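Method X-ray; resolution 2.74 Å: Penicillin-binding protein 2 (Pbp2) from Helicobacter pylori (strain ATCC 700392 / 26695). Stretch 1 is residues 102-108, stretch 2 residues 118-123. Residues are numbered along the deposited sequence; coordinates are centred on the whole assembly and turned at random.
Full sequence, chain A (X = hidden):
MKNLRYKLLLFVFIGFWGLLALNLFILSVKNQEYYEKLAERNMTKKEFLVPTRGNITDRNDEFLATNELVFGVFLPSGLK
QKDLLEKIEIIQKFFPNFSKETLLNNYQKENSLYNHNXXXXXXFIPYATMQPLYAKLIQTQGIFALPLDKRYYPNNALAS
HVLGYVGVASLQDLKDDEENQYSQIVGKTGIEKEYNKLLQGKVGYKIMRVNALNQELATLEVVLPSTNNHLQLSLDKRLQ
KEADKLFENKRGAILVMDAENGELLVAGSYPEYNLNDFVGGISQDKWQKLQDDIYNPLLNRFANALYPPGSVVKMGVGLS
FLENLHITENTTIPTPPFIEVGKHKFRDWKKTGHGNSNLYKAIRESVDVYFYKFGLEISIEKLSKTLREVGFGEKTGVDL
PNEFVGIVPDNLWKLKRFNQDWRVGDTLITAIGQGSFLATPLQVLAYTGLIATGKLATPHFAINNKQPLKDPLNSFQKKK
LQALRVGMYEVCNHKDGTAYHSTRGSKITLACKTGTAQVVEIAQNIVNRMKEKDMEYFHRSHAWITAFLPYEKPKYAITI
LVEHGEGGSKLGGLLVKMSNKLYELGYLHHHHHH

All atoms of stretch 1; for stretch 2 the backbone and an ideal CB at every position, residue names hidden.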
# COMPACT_ATOMS: atom_id res chain seq x y z
N THR A 102 -26.25 -10.44 0.24
CA THR A 102 -24.83 -10.60 0.61
C THR A 102 -24.29 -9.32 1.29
O THR A 102 -23.29 -9.35 2.01
CB THR A 102 -23.89 -11.01 -0.57
OG1 THR A 102 -23.97 -10.05 -1.64
CG2 THR A 102 -24.19 -12.41 -1.09
N LEU A 103 -25.00 -8.22 1.06
CA LEU A 103 -24.68 -6.93 1.67
C LEU A 103 -25.30 -6.74 3.06
O LEU A 103 -24.72 -6.03 3.88
CB LEU A 103 -25.03 -5.79 0.71
CG LEU A 103 -24.21 -5.78 -0.60
CD1 LEU A 103 -24.80 -4.83 -1.63
CD2 LEU A 103 -22.73 -5.46 -0.34
N LEU A 104 -26.46 -7.34 3.35
CA LEU A 104 -26.92 -7.45 4.75
C LEU A 104 -25.79 -8.08 5.57
O LEU A 104 -25.36 -7.55 6.61
CB LEU A 104 -28.19 -8.33 4.88
CG LEU A 104 -28.36 -9.27 6.12
CD1 LEU A 104 -28.65 -8.50 7.41
CD2 LEU A 104 -29.41 -10.35 5.90
N ASN A 105 -25.35 -9.24 5.08
CA ASN A 105 -24.47 -10.12 5.85
C ASN A 105 -23.20 -9.37 6.21
O ASN A 105 -22.71 -9.45 7.34
CB ASN A 105 -24.17 -11.40 5.06
CG ASN A 105 -24.05 -12.64 5.94
OD1 ASN A 105 -24.50 -12.66 7.09
ND2 ASN A 105 -23.50 -13.70 5.37
N ASN A 106 -22.67 -8.63 5.23
CA ASN A 106 -21.50 -7.80 5.43
C ASN A 106 -21.71 -6.75 6.50
O ASN A 106 -20.77 -6.43 7.21
CB ASN A 106 -21.08 -7.12 4.12
CG ASN A 106 -20.22 -8.02 3.25
OD1 ASN A 106 -19.13 -8.42 3.65
ND2 ASN A 106 -20.69 -8.32 2.05
N TYR A 107 -22.93 -6.23 6.64
CA TYR A 107 -23.18 -5.20 7.64
C TYR A 107 -22.80 -5.66 9.06
O TYR A 107 -21.81 -5.18 9.61
CB TYR A 107 -24.61 -4.67 7.58
CG TYR A 107 -24.74 -3.37 8.35
CD1 TYR A 107 -24.21 -2.19 7.85
CD2 TYR A 107 -25.35 -3.33 9.61
CE1 TYR A 107 -24.30 -1.00 8.56
CE2 TYR A 107 -25.44 -2.14 10.33
CZ TYR A 107 -24.92 -0.97 9.79
OH TYR A 107 -25.00 0.24 10.48
N GLN A 108 -23.57 -6.57 9.65
CA GLN A 108 -23.17 -7.16 10.94
C GLN A 108 -22.27 -8.35 10.61
O GLN A 108 -22.73 -9.36 10.09
CB GLN A 108 -24.37 -7.59 11.80
CG GLN A 108 -25.36 -6.48 12.14
CD GLN A 108 -24.77 -5.35 12.98
OE1 GLN A 108 -23.55 -5.29 13.24
NE2 GLN A 108 -25.63 -4.43 13.40
N UNK A 118 -17.87 3.85 12.11
CA UNK A 118 -18.24 3.47 10.73
C UNK A 118 -18.02 2.01 10.35
O UNK A 118 -16.98 1.44 10.65
CB UNK A 118 -17.45 4.34 9.75
N UNK A 119 -18.98 1.44 9.63
CA UNK A 119 -18.96 0.01 9.23
C UNK A 119 -18.77 -0.20 7.72
O UNK A 119 -19.51 0.35 6.91
CB UNK A 119 -20.26 -0.66 9.66
N UNK A 120 -17.81 -1.04 7.35
CA UNK A 120 -17.45 -1.26 5.94
C UNK A 120 -18.42 -2.19 5.19
O UNK A 120 -18.38 -3.39 5.38
CB UNK A 120 -16.04 -1.84 5.86
N UNK A 121 -19.25 -1.65 4.31
CA UNK A 121 -20.20 -2.49 3.57
C UNK A 121 -19.61 -3.19 2.33
O UNK A 121 -19.73 -4.41 2.19
CB UNK A 121 -21.39 -1.63 3.13
N UNK A 122 -19.01 -2.42 1.43
CA UNK A 122 -18.20 -3.00 0.35
C UNK A 122 -16.77 -2.62 0.58
O UNK A 122 -16.47 -1.47 0.90
CB UNK A 122 -18.67 -2.53 -1.03
N UNK A 123 -15.88 -3.58 0.43
CA UNK A 123 -14.45 -3.36 0.63
C UNK A 123 -13.70 -3.78 -0.61
O UNK A 123 -14.28 -4.34 -1.55
CB UNK A 123 -13.94 -4.12 1.85

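Residues 102 to 107 form a helix, and the short segment 118 to 123 passes along one flank of it, first as a strand and then round a corner. What the helix presents to this segment is mostly apolar: the ring of Tyr107 and the methyl groups of Leu103, with the CB of Asn106 between them in sequence.

Position 118 has extended backbone angles, and its CA-to-CB bond points away from the helix; nothing of stretch 1 lies within 5.5 Å of the ideal CB. The helix therefore sets no demand, and almost any residue compatible with a strand would do. The deposited residue is Leu118, which makes no contact with the helix.

At position 119 the alternation of the strand brings CA-to-CB round toward the helix. The ideal CB of 119 lies 4.2 Å from Tyr107 CE1, so a side chain here starts out beside an aromatic ring. An aliphatic residue of medium size, such as valine, leucine, isoleucine or methionine, would suit; the CB-branched ones, valine and isoleucine, also favor the extended phi/psi of -111/129. The residue is Ile119, with chi1 near -63° (m) and chi2 at -179° (t). This arm lays Ile119 CD1 over one face of the Tyr107 ring, 4.2 Å from its centroid and 27° off the normal, a CH-pi contact; Ile119 CD1 is 3.8 Å from Tyr107 CZ. The other branch is used as well: Ile119 CG2 packs 3.4 Å from the backbone atom Tyr107 O, near the end of the helix.

Position 120 points away again, with no atom of stretch 1 within 5.5 Å of its ideal CB. A long polar or charged chain is as acceptable as a small one. The residue is Lys120; its side chain comes no closer than 6.8 Å to stretch 1, and its NZ is hydrogen-bonded elsewhere in the structure.

The chain turns a corner at 121 and 122, and at 121 phi/psi of -82/-55 leaves the extended region. The CA of 121 is 5.7 Å from the CA of Tyr107, the nearest CA approach of the two stretches, yet CA-to-CB points sideways. The ideal CB of 121 is 5.3 Å from Leu103 CD2, leaving room for methyl groups between the leucine and the tyrosine; valine, isoleucine or leucine could exploit it. Val121 does so with both branches: Val121 CG1 lies 3.9 Å from Leu103 CD2, while Val121 CG2 sits at the edge of the tyrosine ring, 4.3 Å from Tyr107 CD1. Its backbone contributes too, with Val121 O 3.6 Å from Asn106 CB.

Position 122 also points sideways, the ideal CB of 122 being 5.1 Å from Leu103 CD2. The backbone is extended once more, and a modest apolar side chain would suit. In Val122, chi1 near -174° (t) places Val122 CG2 4.0 Å from Leu103 CD2, so that this one leucine methyl touches both valines.

Position 123 is beyond reach of the helix, so stretch 1 cannot distinguish among candidates. It is Gly123, whose extended phi/psi of -125/171 would be open to other residues as well.

Stretch 2, residues 118-123: LIKVVG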
# COMPACT_ATOMS: atom_id res chain seq x y z
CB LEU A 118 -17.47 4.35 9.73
CG LEU A 118 -17.85 5.84 9.70
CD1 LEU A 118 -16.81 6.68 8.97
CD2 LEU A 118 -19.23 6.02 9.08
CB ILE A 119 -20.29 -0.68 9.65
CG1 ILE A 119 -20.41 -0.66 11.18
CG2 ILE A 119 -20.35 -2.10 9.11
CD1 ILE A 119 -21.66 -1.32 11.76
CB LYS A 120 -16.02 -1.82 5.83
CG LYS A 120 -15.54 -2.03 4.39
CD LYS A 120 -14.06 -2.34 4.30
CE LYS A 120 -13.79 -3.76 4.76
NZ LYS A 120 -12.34 -4.01 4.98
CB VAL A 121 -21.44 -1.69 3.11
CG1 VAL A 121 -22.42 -2.61 2.37
CG2 VAL A 121 -22.12 -1.03 4.29
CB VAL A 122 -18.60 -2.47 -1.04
CG1 VAL A 122 -17.82 -3.21 -2.11
CG2 VAL A 122 -20.09 -2.65 -1.28
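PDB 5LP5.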